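Local coordinates for conserved domain protein (Porphyromonas gingivalis, PDB 3PNN), which probably acts as a cytoplasmic glycosyltransferase or related sugar-nucleotide enzyme built on a Rossmann-like alpha/beta/alpha fold, with its substrates not established, at residues L178-V182 against V253-I257; Y149-R155 against S263-T269; L25-G29 against R282-V286. The contacts are given in a common frame with arbitrary orientation. Residue numbers count along the deposited sequence, not the author numbering.

Contact 1: L178-V182 against V253-I257; sequences LLTGV and VNDLI
Ile257, Asn254 and Val182 bury most of the surface where extended residues 179-182 pass helical residues 253-257, with axes 7.6 Å apart at closest approach and N-to-C directions 141° apart (signed crossing -141°). CA atoms pair Thr180 with Ile257 (6.5 Å) and Gly181 with Asn254 (5.6 Å). Ile257, chi1 p and chi2 t, directs CD1 at the strand, 3.8 Å from Leu179 O and 3.9 Å from Leu179 CG. The strand carries a classic beta bulge, Thr180 (phi/psi -110/-14) and Gly181 (-171/145) both facing Gln172 of the antiparallel strand 166-173. Just past the bulge, Asn254 (chi1 t) accepts a hydrogen bond at OD1 from Val182 N (3.1 Å, 162°), so a helix side chain takes up a strand amide; Gly181 CA lies 3.4 Å from the same OD1. Val182, chi1 p, rests CG1 4.2 Å from Asn254 CB and 4.4 Å from Val253 CG1. Leu179 (chi1 t, chi2 p) sets CD2 4.0 Å from Val253 CG1 and, like Val253 and Ile257, touches Val264 of strand 263-268.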
# COMPACT_ATOMS: atom_id res chain seq x y z
N LEU A 178 -10.50 0.79 16.78
CA LEU A 178 -9.05 0.65 16.84
C LEU A 178 -8.63 -0.76 16.45
O LEU A 178 -9.24 -1.75 16.89
CB LEU A 178 -8.52 0.99 18.23
CG LEU A 178 -8.71 2.44 18.68
CD1 LEU A 178 -8.30 2.56 20.15
CD2 LEU A 178 -7.90 3.39 17.80
N LEU A 179 -7.59 -0.83 15.63
CA LEU A 179 -7.02 -2.09 15.17
C LEU A 179 -6.37 -2.81 16.34
O LEU A 179 -5.53 -2.24 17.05
CB LEU A 179 -5.96 -1.81 14.09
CG LEU A 179 -5.40 -3.02 13.34
CD1 LEU A 179 -6.54 -3.73 12.63
CD2 LEU A 179 -4.27 -2.62 12.35
N THR A 180 -6.75 -4.06 16.58
CA THR A 180 -6.12 -4.80 17.68
C THR A 180 -5.23 -5.90 17.13
O THR A 180 -4.42 -6.47 17.86
CB THR A 180 -7.16 -5.41 18.64
OG1 THR A 180 -7.96 -6.36 17.92
CG2 THR A 180 -8.05 -4.34 19.23
N GLY A 181 -5.37 -6.19 15.84
CA GLY A 181 -4.54 -7.20 15.21
C GLY A 181 -4.72 -7.22 13.71
O GLY A 181 -5.81 -6.98 13.20
N VAL A 182 -3.65 -7.51 12.98
CA VAL A 182 -3.74 -7.70 11.55
C VAL A 182 -2.77 -8.80 11.12
O VAL A 182 -1.60 -8.82 11.51
CB VAL A 182 -3.51 -6.38 10.77
CG1 VAL A 182 -2.17 -5.75 11.16
CG2 VAL A 182 -3.60 -6.61 9.28
N VAL A 253 3.24 -3.26 12.08
CA VAL A 253 2.08 -2.60 12.68
C VAL A 253 1.49 -3.49 13.76
O VAL A 253 1.16 -3.03 14.86
CB VAL A 253 1.01 -2.26 11.62
CG1 VAL A 253 -0.31 -1.89 12.29
CG2 VAL A 253 1.50 -1.12 10.71
N ASN A 254 1.37 -4.78 13.47
CA ASN A 254 0.83 -5.72 14.45
C ASN A 254 1.67 -5.74 15.73
O ASN A 254 1.14 -5.77 16.86
CB ASN A 254 0.73 -7.11 13.82
CG ASN A 254 -0.04 -8.09 14.68
OD1 ASN A 254 -1.26 -7.97 14.85
ND2 ASN A 254 0.65 -9.08 15.22
N ASP A 255 2.99 -5.69 15.57
CA ASP A 255 3.87 -5.73 16.73
C ASP A 255 3.71 -4.48 17.59
O ASP A 255 3.69 -4.56 18.81
CB ASP A 255 5.33 -5.86 16.29
CG ASP A 255 6.26 -6.07 17.48
OD1 ASP A 255 6.52 -7.23 17.84
OD2 ASP A 255 6.72 -5.06 18.07
N LEU A 256 3.60 -3.32 16.94
CA LEU A 256 3.49 -2.05 17.65
C LEU A 256 2.17 -1.92 18.41
O LEU A 256 2.12 -1.40 19.53
CB LEU A 256 3.65 -0.89 16.68
CG LEU A 256 5.03 -0.74 16.05
CD1 LEU A 256 5.01 0.46 15.08
CD2 LEU A 256 6.08 -0.54 17.13
N ILE A 257 1.08 -2.35 17.79
CA ILE A 257 -0.20 -2.31 18.50
C ILE A 257 -0.25 -3.32 19.63
O ILE A 257 -0.81 -3.04 20.69
CB ILE A 257 -1.44 -2.45 17.57
CG1 ILE A 257 -1.44 -3.77 16.82
CG2 ILE A 257 -1.46 -1.34 16.55
CD1 ILE A 257 -2.30 -3.68 15.53

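Contact 2: Y149-R155 against S263-T269; sequences YCMVGYR and SVEVLDT
Strands 149-155 and 263-268 run parallel, axes 4.2 Å apart and twisted by 28° (signed crossing -28°). The register pairs Tyr149 with Val264, Cys150 with Glu265, Met151 with Val266 and Val152 with Leu267. Ser263 O accepts Tyr149 N (2.9 Å). Val264, chi1 t, sets CG2 4.1 Å from Tyr149 CB and CG1 3.9 Å from CG of Met151, a selenomethionine. Glu265 bonds twice, its N giving to Tyr149 O (3.0 Å) and its O accepting from Met151 N (3.0 Å), the alternation of a parallel ladder. Val266 CG1 lies 4.0 Å from Gly153 CA, where a CB would clash with it. Leu267 repeats the pair of hydrogen bonds, N to Met151 O (2.8 Å) and O from Gly153 N (2.9 Å), while its CD1 meets Cys150 SG (4.0 Å) and Val152 CG2 (4.3 Å). Asp268 centres an inverse gamma turn; its carboxylate forms a two-pronged salt bridge, OD1 to Arg155 NE (3.1 Å) and OD2 to Arg155 NH2 (2.8 Å), and a water lies within hydrogen-bonding distance of Asp268 OD1 (2.8 Å) and Gly153 O (2.7 Å). Thr269, chi1 t, points toward the first strand, its CG2 3.4 Å from Val152 CG1 and 4.2 Å from the Tyr154 ring centroid, a CH-pi contact over the face. Strand 148-155 also pairs antiparallel with strands 212-215 and 217-220, deep in the mixed sheet; helix 129-140 packs on the face of Cys150, Val152 and Leu267, and its Lys138 salt-bridges Glu265.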
# COMPACT_ATOMS: atom_id res chain seq x y z
N TYR A 149 -1.61 6.32 14.50
CA TYR A 149 -1.64 6.05 13.06
C TYR A 149 -3.06 5.72 12.63
O TYR A 149 -4.00 5.78 13.45
CB TYR A 149 -0.75 4.85 12.74
CG TYR A 149 0.68 4.94 13.27
CD1 TYR A 149 1.36 6.15 13.31
CD2 TYR A 149 1.35 3.80 13.71
CE1 TYR A 149 2.68 6.23 13.77
CE2 TYR A 149 2.68 3.86 14.17
CZ TYR A 149 3.33 5.09 14.20
OH TYR A 149 4.62 5.17 14.67
N CYS A 150 -3.23 5.36 11.35
CA CYS A 150 -4.54 4.96 10.84
C CYS A 150 -4.42 4.03 9.64
O CYS A 150 -3.33 3.83 9.08
CB CYS A 150 -5.38 6.19 10.48
SG CYS A 150 -4.70 7.17 9.08
N MSE A 151 -5.53 3.41 9.26
CA MSE A 151 -5.57 2.67 8.01
C MSE A 151 -6.97 2.79 7.46
O MSE A 151 -7.91 3.00 8.21
CB MSE A 151 -5.21 1.18 8.17
CG MSE A 151 -6.07 0.35 9.10
SE MSE A 151 -5.98 -1.60 8.68
CE MSE A 151 -7.66 -1.73 7.67
N VAL A 152 -7.09 2.68 6.14
CA VAL A 152 -8.40 2.78 5.51
C VAL A 152 -8.89 1.36 5.33
O VAL A 152 -8.27 0.55 4.64
CB VAL A 152 -8.34 3.53 4.18
CG1 VAL A 152 -9.72 3.51 3.48
CG2 VAL A 152 -7.90 4.99 4.42
N GLY A 153 -9.97 1.03 6.03
CA GLY A 153 -10.51 -0.31 5.97
C GLY A 153 -11.43 -0.51 4.79
O GLY A 153 -12.16 0.41 4.39
N TYR A 154 -11.38 -1.71 4.21
CA TYR A 154 -12.34 -2.16 3.21
C TYR A 154 -13.05 -3.41 3.73
O TYR A 154 -12.63 -3.99 4.73
CB TYR A 154 -11.61 -2.44 1.89
CG TYR A 154 -11.10 -1.15 1.28
CD1 TYR A 154 -11.88 -0.43 0.37
CD2 TYR A 154 -9.87 -0.62 1.66
CE1 TYR A 154 -11.44 0.76 -0.18
CE2 TYR A 154 -9.42 0.59 1.12
CZ TYR A 154 -10.21 1.27 0.20
OH TYR A 154 -9.77 2.47 -0.32
N ARG A 155 -14.14 -3.82 3.08
CA ARG A 155 -14.87 -5.02 3.51
C ARG A 155 -14.45 -6.20 2.63
O ARG A 155 -14.46 -6.10 1.41
CB ARG A 155 -16.39 -4.80 3.45
CG ARG A 155 -16.93 -3.84 4.52
CD ARG A 155 -17.05 -2.38 4.04
NE ARG A 155 -17.54 -1.50 5.11
CZ ARG A 155 -18.82 -1.42 5.48
NH1 ARG A 155 -19.73 -2.16 4.86
NH2 ARG A 155 -19.18 -0.59 6.46
N SER A 263 -1.30 3.06 18.25
CA SER A 263 -2.71 2.77 18.08
C SER A 263 -3.04 3.13 16.65
O SER A 263 -2.46 4.06 16.08
CB SER A 263 -3.56 3.59 19.06
OG SER A 263 -3.36 4.97 18.86
N VAL A 264 -3.96 2.39 16.05
CA VAL A 264 -4.26 2.57 14.64
C VAL A 264 -5.77 2.70 14.53
O VAL A 264 -6.48 1.75 14.83
CB VAL A 264 -3.77 1.38 13.79
CG1 VAL A 264 -4.15 1.58 12.31
CG2 VAL A 264 -2.24 1.18 13.93
N GLU A 265 -6.26 3.86 14.12
CA GLU A 265 -7.70 4.00 13.90
C GLU A 265 -8.06 3.46 12.52
O GLU A 265 -7.40 3.79 11.53
CB GLU A 265 -8.16 5.46 14.03
CG GLU A 265 -9.66 5.61 13.66
CD GLU A 265 -10.20 7.04 13.75
OE1 GLU A 265 -9.42 7.98 14.00
OE2 GLU A 265 -11.42 7.23 13.56
N VAL A 266 -9.10 2.64 12.46
CA VAL A 266 -9.55 2.09 11.19
C VAL A 266 -10.65 2.99 10.61
O VAL A 266 -11.70 3.17 11.23
CB VAL A 266 -10.08 0.65 11.34
CG1 VAL A 266 -10.58 0.11 9.97
CG2 VAL A 266 -9.00 -0.26 11.90
N LEU A 267 -10.40 3.56 9.44
CA LEU A 267 -11.33 4.51 8.83
C LEU A 267 -12.22 3.76 7.86
O LEU A 267 -11.73 3.19 6.88
CB LEU A 267 -10.55 5.62 8.11
CG LEU A 267 -9.47 6.30 8.96
CD1 LEU A 267 -8.54 7.15 8.08
CD2 LEU A 267 -10.09 7.16 10.05
N ASP A 268 -13.52 3.73 8.12
CA ASP A 268 -14.44 2.94 7.30
C ASP A 268 -14.92 3.72 6.07
O ASP A 268 -16.02 4.26 6.08
CB ASP A 268 -15.63 2.47 8.15
CG ASP A 268 -16.46 1.37 7.46
OD1 ASP A 268 -16.07 0.90 6.37
OD2 ASP A 268 -17.50 0.97 8.03
N THR A 269 -14.12 3.75 5.02
CA THR A 269 -14.47 4.54 3.83
C THR A 269 -15.70 3.99 3.11
O THR A 269 -16.00 2.80 3.21
CB THR A 269 -13.28 4.60 2.83
OG1 THR A 269 -13.65 5.40 1.70
CG2 THR A 269 -12.90 3.20 2.35
O HOH W 1 -14.86 0.22 3.96

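Contact 3: L25-G29 against R282-V286; sequences LDGIG and RPGVV. With GOL (glycerol), chain F.
Residues 25-29 form an irregular loop, and 282-286 are the first turn of helix 282-294, closed by Val286 N to Arg282 O (2.9 Å). In the loop Asp26 is extended (phi/psi -111/102), Gly27 (-74/75) centres an inverse gamma turn with a weak Ile28 N to Asp26 O bond of 2.8 Å, and Ile28 (-87/-26) is where the loop comes nearest the helix, its CA 5.9 Å from that of Val286. A water bridges the two backbones, donating to Ile28 O and Val286 O, each at 2.9 Å. Arg282, chi1 to chi3 all t and chi4 -84°, extends across to the loop to make a two-pronged salt bridge with Asp26 (chi1 t): NH2 to OD1 2.7 Å, NE to OD2 2.8 Å. Beneath it Ile28, t at both chi angles, is the apolar centre of the contact. Its CG1 lies over one face of the guanidinium and 3.6 Å from Val286 CG2, and its CD1 is 3.8 Å from Val285 CG1 and 3.9 Å from Arg282 CG. A glycerol, probably from the crystallisation liquor, bridges the two segments: its O1 accepts from Arg282 NH2 (3.1 Å) and its O3 donates to Gly27 O (2.7 Å). Asp26 OD2 bonds a second glycerol. The loop belongs to the connection between strand 7-11 and helix 35-46, the crossover that in Rossmann-like nucleotide-sugar enzymes usually carries the glycine-rich nucleotide-binding segment, so the bound polyols are consistent with a nearby polar pocket.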
# COMPACT_ATOMS: atom_id res chain seq x y z
N LEU A 25 3.27 -0.45 -19.13
CA LEU A 25 2.21 0.32 -18.47
C LEU A 25 0.86 -0.08 -19.03
O LEU A 25 0.73 -0.41 -20.20
CB LEU A 25 2.44 1.82 -18.66
CG LEU A 25 3.72 2.31 -17.98
CD1 LEU A 25 3.85 3.82 -18.05
CD2 LEU A 25 3.77 1.84 -16.54
N ASP A 26 -0.16 -0.07 -18.18
CA ASP A 26 -1.49 -0.46 -18.63
C ASP A 26 -2.41 0.76 -18.64
O ASP A 26 -2.88 1.20 -17.59
CB ASP A 26 -2.03 -1.57 -17.73
CG ASP A 26 -3.37 -2.12 -18.19
OD1 ASP A 26 -3.91 -1.64 -19.22
OD2 ASP A 26 -3.88 -3.05 -17.51
N GLY A 27 -2.65 1.31 -19.83
CA GLY A 27 -3.57 2.43 -20.00
C GLY A 27 -5.00 1.94 -19.88
O GLY A 27 -5.72 1.82 -20.88
N ILE A 28 -5.41 1.66 -18.65
CA ILE A 28 -6.62 0.89 -18.40
C ILE A 28 -7.91 1.73 -18.35
O ILE A 28 -9.00 1.21 -18.62
CB ILE A 28 -6.47 0.06 -17.11
CG1 ILE A 28 -7.59 -0.98 -16.99
CG2 ILE A 28 -6.39 0.98 -15.86
CD1 ILE A 28 -7.27 -2.11 -15.99
N GLY A 29 -7.79 3.01 -18.01
CA GLY A 29 -8.95 3.89 -18.01
C GLY A 29 -9.35 4.28 -19.43
O GLY A 29 -8.60 4.03 -20.37
N ARG A 282 -9.36 -8.35 -15.27
CA ARG A 282 -9.09 -7.05 -15.89
C ARG A 282 -10.29 -6.37 -16.60
O ARG A 282 -10.52 -5.17 -16.42
CB ARG A 282 -7.87 -7.13 -16.83
CG ARG A 282 -7.41 -5.75 -17.30
CD ARG A 282 -6.20 -5.83 -18.25
NE ARG A 282 -5.89 -4.50 -18.76
CZ ARG A 282 -6.51 -3.94 -19.79
NH1 ARG A 282 -7.46 -4.62 -20.44
NH2 ARG A 282 -6.18 -2.72 -20.19
N PRO A 283 -11.04 -7.10 -17.43
CA PRO A 283 -12.16 -6.45 -18.12
C PRO A 283 -13.16 -5.80 -17.14
O PRO A 283 -13.74 -4.76 -17.46
CB PRO A 283 -12.82 -7.61 -18.88
CG PRO A 283 -11.69 -8.53 -19.16
CD PRO A 283 -10.83 -8.48 -17.92
N GLY A 284 -13.32 -6.37 -15.95
CA GLY A 284 -14.24 -5.82 -14.98
C GLY A 284 -13.73 -4.49 -14.46
O GLY A 284 -14.50 -3.57 -14.20
N VAL A 285 -12.41 -4.38 -14.33
CA VAL A 285 -11.80 -3.13 -13.89
C VAL A 285 -11.92 -2.08 -14.99
O VAL A 285 -12.27 -0.93 -14.72
CB VAL A 285 -10.32 -3.34 -13.48
CG1 VAL A 285 -9.68 -1.99 -13.11
CG2 VAL A 285 -10.25 -4.32 -12.29
N VAL A 286 -11.62 -2.46 -16.23
CA VAL A 286 -11.86 -1.57 -17.38
C VAL A 286 -13.30 -1.03 -17.35
O VAL A 286 -13.55 0.17 -17.52
CB VAL A 286 -11.61 -2.30 -18.72
CG1 VAL A 286 -12.07 -1.44 -19.90
CG2 VAL A 286 -10.12 -2.68 -18.88
C1 GOL F . -8.78 -0.04 -21.73
O1 GOL F . -7.83 -0.99 -22.19
C2 GOL F . -9.32 0.75 -22.92
O2 GOL F . -10.72 0.62 -22.99
C3 GOL F . -8.94 2.22 -22.80
O3 GOL F . -7.54 2.36 -22.86
O HOH W 2 -11.76 1.96 -18.95

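How the contacts relate
The three contacts nest without crossing. From the N terminus, residues 25-29 open the outermost loop, which contact 3 closes only when helix 282-294 begins, 253 residues on. Within it, contact 2 brings strand 263-268 back beside strand 148-155, and within that, contact 1 lays helix 249-259 against the strand at 179-182. Contacts 1 and 2 adjoin, their centres 11 Å apart: Leu179 N and Val264 O, 2.9 Å apart, form a probable hydrogen bond, and Ile257 CG2 packs on Val264 CG2 at 3.7 Å. Contact 3 stands apart, its centre about 34 Å from that of contact 1, across the chain's centre, tying the C-terminal helix to the first crossover.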